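Local coordinates for tail spike protein (Acinetobacter phage vB_AbaP_AS12, PDB 6EU4), which probably recognises surface polysaccharide of its Acinetobacter baumannii host, and may cleave it, as a trimeric spike on the phage tail, at the interface of chains A and B. Numbering follows the deposited sequence. Chains: chain A/B, Tail spike protein.

Contact 1: the interface of chains A and B. Residues chain A 461-462, 466-469; chain B 471-474.
The hydroxyl OG of B:Ser473 is gripped at least twice. It donates to the carbonyl O of A:Phe466 at 2.7 Å, and it pairs with water 2. This is an intermolecular parallel beta-type seam in a trimeric phage tailspike. Parallel bridges join A:Gln461 to B:Met471 and A:Gly468 to B:Tyr474. OG of B:Ser473 stands anti to its carbonyl carbon (chi1 -43°). It reaches A:Phe466 O from above the carbonyl plane, not along a lone pair. Water 2 carries the link on to OE1 of the extended A:Gln461 side chain. Water 1 joins A:Phe466 O to the carbonyl O of B:Asp472, so A:Phe466 O is also held twice. Backbone bonds flank the serine. B:Asp472 N meets A:Gln461 O at 2.9 Å, nearly along the C=O axis. B:Tyr474 N uses an in-plane lone pair of A:Ser467 O at 3.1 Å. A:Leu469 N returns a bond to B:Tyr474 O at 2.9 Å. B:Tyr474 takes the crowded chi1 position (67°), which lays its ring over the backbone of A:Gly468. CA of that glycine sits over the ring centre, 3.9 Å away. The side chains of A:Asp462 and B:Asp472 cross obliquely, with their carboxylate planes 66° apart. OD1 of A:Asp462 lies 2.8 Å from OD2 of B:Asp472. Two charged carboxylates would repel at this range, so one of them may carry a proton, which the structure alone does not show. Selenomethionine B:Met471 runs alongside A:Gln461, both pointing the same way.

Contact 2: the interface of chains A and B. Residues chain A 247, 276-277, 299-300; chain B 218, 239-240.
The indole of A:Trp277 is the main surface of this apolar contact between two beta-helix subunits. B:Met240, B:Trp239 and B:Leu218 all approach it from the same side. Selenomethionine B:Met240 sets its methyl CE over the five-membered ring, 4.0 Å from the centroid. The same methyl lies 3.6 Å from A:Trp277 CG. It also touches the backbone of chain A, at 3.5 Å from both A:Gly300 N and A:Cys276 O. B:Trp239 meets the six-membered ring edge-to-face, with the planes 73° apart. The CZ3 edge of B:Trp239 comes in over the outer rim of the A:Trp277 six-membered ring, 3.6 Å from A:Trp277 CH2, and A:Trp277 CZ3 lies in the plane of the B:Trp239 ring. B:Leu218 crosses obliquely and puts its CD2 branch 4.0 Å from A:Trp277 CZ3. No polar atom bonds across, so the contact rests on shape and apolar burial.

Torsions place the side chains. CG of A:Trp277 is anti to the backbone N (chi1 -163°), and the indole extends towards chain B. B:Trp239 holds the crowded chi1 position. The B:Met240 chain bends at chi2 (-76°), which turns its tip onto the indole. Both B:Leu218 and B:Met240 sit in loops with positive phi.

Behind the indole, the extended side chain of A:Gln247 brings its amide to the opposite side of the ring. Its CD lies 3.3 Å from A:Trp277 CE3. A:Gly300 O lies in the ring plane at the pyrrole edge. Further back, A:Cys276 N donates to SG of A:Cys299 at 3.6 Å. This bond ties the residue before A:Trp277 to the one before A:Gly300.

A:Gln247, A:Trp277 and A:Gly300 each open a short strand, 247-250, 277-279 and 300-302. These strands appear to lie on neighbouring coils of the parallel beta-helix. B:Leu218 and B:Met240 lie in loops beside strands of the facing beta-helix of chain B.

Contact 1: the interface of chains A and B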
# COMPACT_ATOMS: atom_id res chain seq x y z
N GLN A 461 -22.12 4.38 11.05
CA GLN A 461 -21.69 3.03 11.40
C GLN A 461 -22.91 2.21 11.80
O GLN A 461 -23.70 2.63 12.66
CB GLN A 461 -20.67 3.05 12.54
CG GLN A 461 -19.38 3.80 12.23
CD GLN A 461 -18.43 3.85 13.40
OE1 GLN A 461 -18.81 4.23 14.50
NE2 GLN A 461 -17.19 3.44 13.18
N ASP A 462 -23.05 1.03 11.20
CA ASP A 462 -24.18 0.16 11.53
C ASP A 462 -23.79 -1.29 11.24
O ASP A 462 -22.93 -1.56 10.40
CB ASP A 462 -25.41 0.57 10.72
CG ASP A 462 -26.72 0.11 11.34
OD1 ASP A 462 -26.72 -0.53 12.41
OD2 ASP A 462 -27.78 0.41 10.73
N PHE A 466 -20.06 -3.36 14.04
CA PHE A 466 -19.98 -2.07 14.72
C PHE A 466 -21.02 -2.06 15.82
O PHE A 466 -22.01 -1.30 15.80
CB PHE A 466 -20.17 -0.93 13.73
CG PHE A 466 -19.18 -0.94 12.62
CD1 PHE A 466 -17.89 -0.48 12.83
CD2 PHE A 466 -19.51 -1.42 11.38
CE1 PHE A 466 -16.98 -0.49 11.83
CE2 PHE A 466 -18.58 -1.44 10.37
CZ PHE A 466 -17.31 -0.98 10.60
N SER A 467 -20.81 -2.91 16.82
CA SER A 467 -21.77 -3.07 17.91
C SER A 467 -21.54 -2.07 19.03
O SER A 467 -22.50 -1.66 19.69
CB SER A 467 -21.67 -4.48 18.49
OG SER A 467 -22.48 -4.62 19.64
N GLY A 468 -20.30 -1.69 19.27
CA GLY A 468 -20.03 -0.80 20.39
C GLY A 468 -18.65 -0.20 20.30
O GLY A 468 -17.82 -0.60 19.49
N LEU A 469 -18.45 0.80 21.16
CA LEU A 469 -17.19 1.54 21.29
C LEU A 469 -16.94 1.72 22.78
O LEU A 469 -17.77 2.33 23.47
CB LEU A 469 -17.26 2.90 20.60
CG LEU A 469 -16.08 3.83 20.82
CD1 LEU A 469 -14.75 3.18 20.49
CD2 LEU A 469 -16.28 5.08 19.96
N MSE B 471 -23.87 6.39 14.98
CA MSE B 471 -23.54 4.98 15.12
C MSE B 471 -24.66 4.25 15.80
O MSE B 471 -25.19 4.70 16.82
CB MSE B 471 -22.24 4.81 15.92
CG MSE B 471 -22.26 5.45 17.29
SE MSE B 471 -20.46 5.13 18.11
CE MSE B 471 -19.94 6.91 18.61
N ASP B 472 -25.09 3.14 15.18
CA ASP B 472 -26.04 2.24 15.82
C ASP B 472 -25.25 1.28 16.71
O ASP B 472 -25.13 0.08 16.45
CB ASP B 472 -26.86 1.50 14.77
CG ASP B 472 -27.88 0.54 15.37
OD1 ASP B 472 -28.24 0.68 16.56
OD2 ASP B 472 -28.32 -0.35 14.64
N SER B 473 -24.67 1.86 17.75
CA SER B 473 -23.62 1.22 18.55
C SER B 473 -23.67 1.83 19.94
O SER B 473 -23.94 3.02 20.09
CB SER B 473 -22.23 1.46 17.93
OG SER B 473 -22.23 1.30 16.51
N TYR B 474 -23.38 1.02 20.97
CA TYR B 474 -23.32 1.61 22.30
C TYR B 474 -21.95 2.24 22.51
O TYR B 474 -21.00 1.98 21.77
CB TYR B 474 -23.63 0.59 23.40
CG TYR B 474 -22.65 -0.53 23.61
CD1 TYR B 474 -21.57 -0.38 24.46
CD2 TYR B 474 -22.85 -1.77 23.02
CE1 TYR B 474 -20.68 -1.41 24.69
CE2 TYR B 474 -21.98 -2.81 23.24
CZ TYR B 474 -20.89 -2.62 24.08
OH TYR B 474 -20.01 -3.64 24.34
O HOH W 1 -24.86 -2.18 15.02
O HOH W 2 -19.61 1.95 15.93

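Contact 2: the interface of chains A and B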
# COMPACT_ATOMS: atom_id res chain seq x y z
N GLN A 247 -0.25 -5.03 -20.85
CA GLN A 247 -1.47 -4.40 -21.33
C GLN A 247 -2.29 -5.48 -22.01
O GLN A 247 -1.77 -6.21 -22.87
CB GLN A 247 -1.18 -3.28 -22.31
CG GLN A 247 -2.43 -2.72 -22.97
CD GLN A 247 -2.17 -1.56 -23.92
OE1 GLN A 247 -1.05 -1.07 -24.05
NE2 GLN A 247 -3.22 -1.12 -24.61
N CYS A 276 0.08 -2.17 -15.05
CA CYS A 276 -0.63 -2.92 -16.07
C CYS A 276 -1.87 -2.14 -16.50
O CYS A 276 -2.33 -1.22 -15.81
CB CYS A 276 -1.02 -4.31 -15.57
SG CYS A 276 0.47 -5.34 -15.20
N TRP A 277 -2.40 -2.52 -17.65
CA TRP A 277 -3.43 -1.71 -18.30
C TRP A 277 -4.44 -2.62 -18.97
O TRP A 277 -4.08 -3.37 -19.88
CB TRP A 277 -2.78 -0.79 -19.33
CG TRP A 277 -3.62 0.37 -19.81
CD1 TRP A 277 -4.73 0.90 -19.22
CD2 TRP A 277 -3.38 1.16 -20.97
NE1 TRP A 277 -5.18 1.99 -19.94
CE2 TRP A 277 -4.37 2.15 -21.03
CE3 TRP A 277 -2.41 1.12 -21.97
CZ2 TRP A 277 -4.44 3.08 -22.06
CZ3 TRP A 277 -2.47 2.04 -23.00
CH2 TRP A 277 -3.48 3.01 -23.03
N CYS A 299 -2.04 0.69 -11.68
CA CYS A 299 -2.63 0.11 -12.88
C CYS A 299 -3.76 1.01 -13.37
O CYS A 299 -4.27 1.86 -12.64
CB CYS A 299 -3.19 -1.27 -12.60
SG CYS A 299 -1.90 -2.49 -12.12
N GLY A 300 -4.13 0.81 -14.64
CA GLY A 300 -5.16 1.61 -15.26
C GLY A 300 -6.13 0.76 -16.05
O GLY A 300 -5.88 -0.42 -16.32
N LEU B 218 4.52 4.24 -21.68
CA LEU B 218 4.53 2.79 -21.90
C LEU B 218 5.96 2.25 -21.89
O LEU B 218 6.38 1.52 -22.79
CB LEU B 218 3.84 2.44 -23.22
CG LEU B 218 2.40 2.93 -23.35
CD1 LEU B 218 1.97 2.99 -24.83
CD2 LEU B 218 1.46 2.05 -22.54
N TRP B 239 3.04 8.75 -19.13
CA TRP B 239 1.96 7.86 -18.72
C TRP B 239 2.39 6.40 -18.89
O TRP B 239 3.09 6.05 -19.84
CB TRP B 239 0.67 8.18 -19.50
CG TRP B 239 0.73 8.21 -21.00
CD1 TRP B 239 1.16 9.25 -21.78
CD2 TRP B 239 0.28 7.20 -21.89
NE1 TRP B 239 1.02 8.93 -23.12
CE2 TRP B 239 0.48 7.67 -23.20
CE3 TRP B 239 -0.27 5.93 -21.72
CZ2 TRP B 239 0.17 6.92 -24.33
CZ3 TRP B 239 -0.59 5.19 -22.84
CH2 TRP B 239 -0.36 5.68 -24.12
N MSE B 240 1.94 5.57 -17.94
CA MSE B 240 2.27 4.14 -17.94
C MSE B 240 3.77 3.87 -18.06
O MSE B 240 4.22 3.20 -18.97
CB MSE B 240 1.54 3.42 -19.07
CG MSE B 240 0.09 3.21 -18.77
SE MSE B 240 -0.07 1.73 -17.50
CE MSE B 240 -1.94 2.04 -17.04

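The centres of the C-alpha atoms of contact 1 and contact 2 lie about 41 Å apart along the spike, and the contacts share no residue or strand. Contact 2 lies within the beta-helix body, where two subunits meet side by side through apolar side chains. Contact 1 lies beyond that body, towards the C-terminal beta domain, where strands 458-462 and 468-471 of chain A pair with the 471-474 stretch of chain B. The assembly holds three copies of the protein, so each contact probably recurs around the trimer. Together they would fix the spacing of the subunits at two heights, by packing at one and by strand pairing at the other.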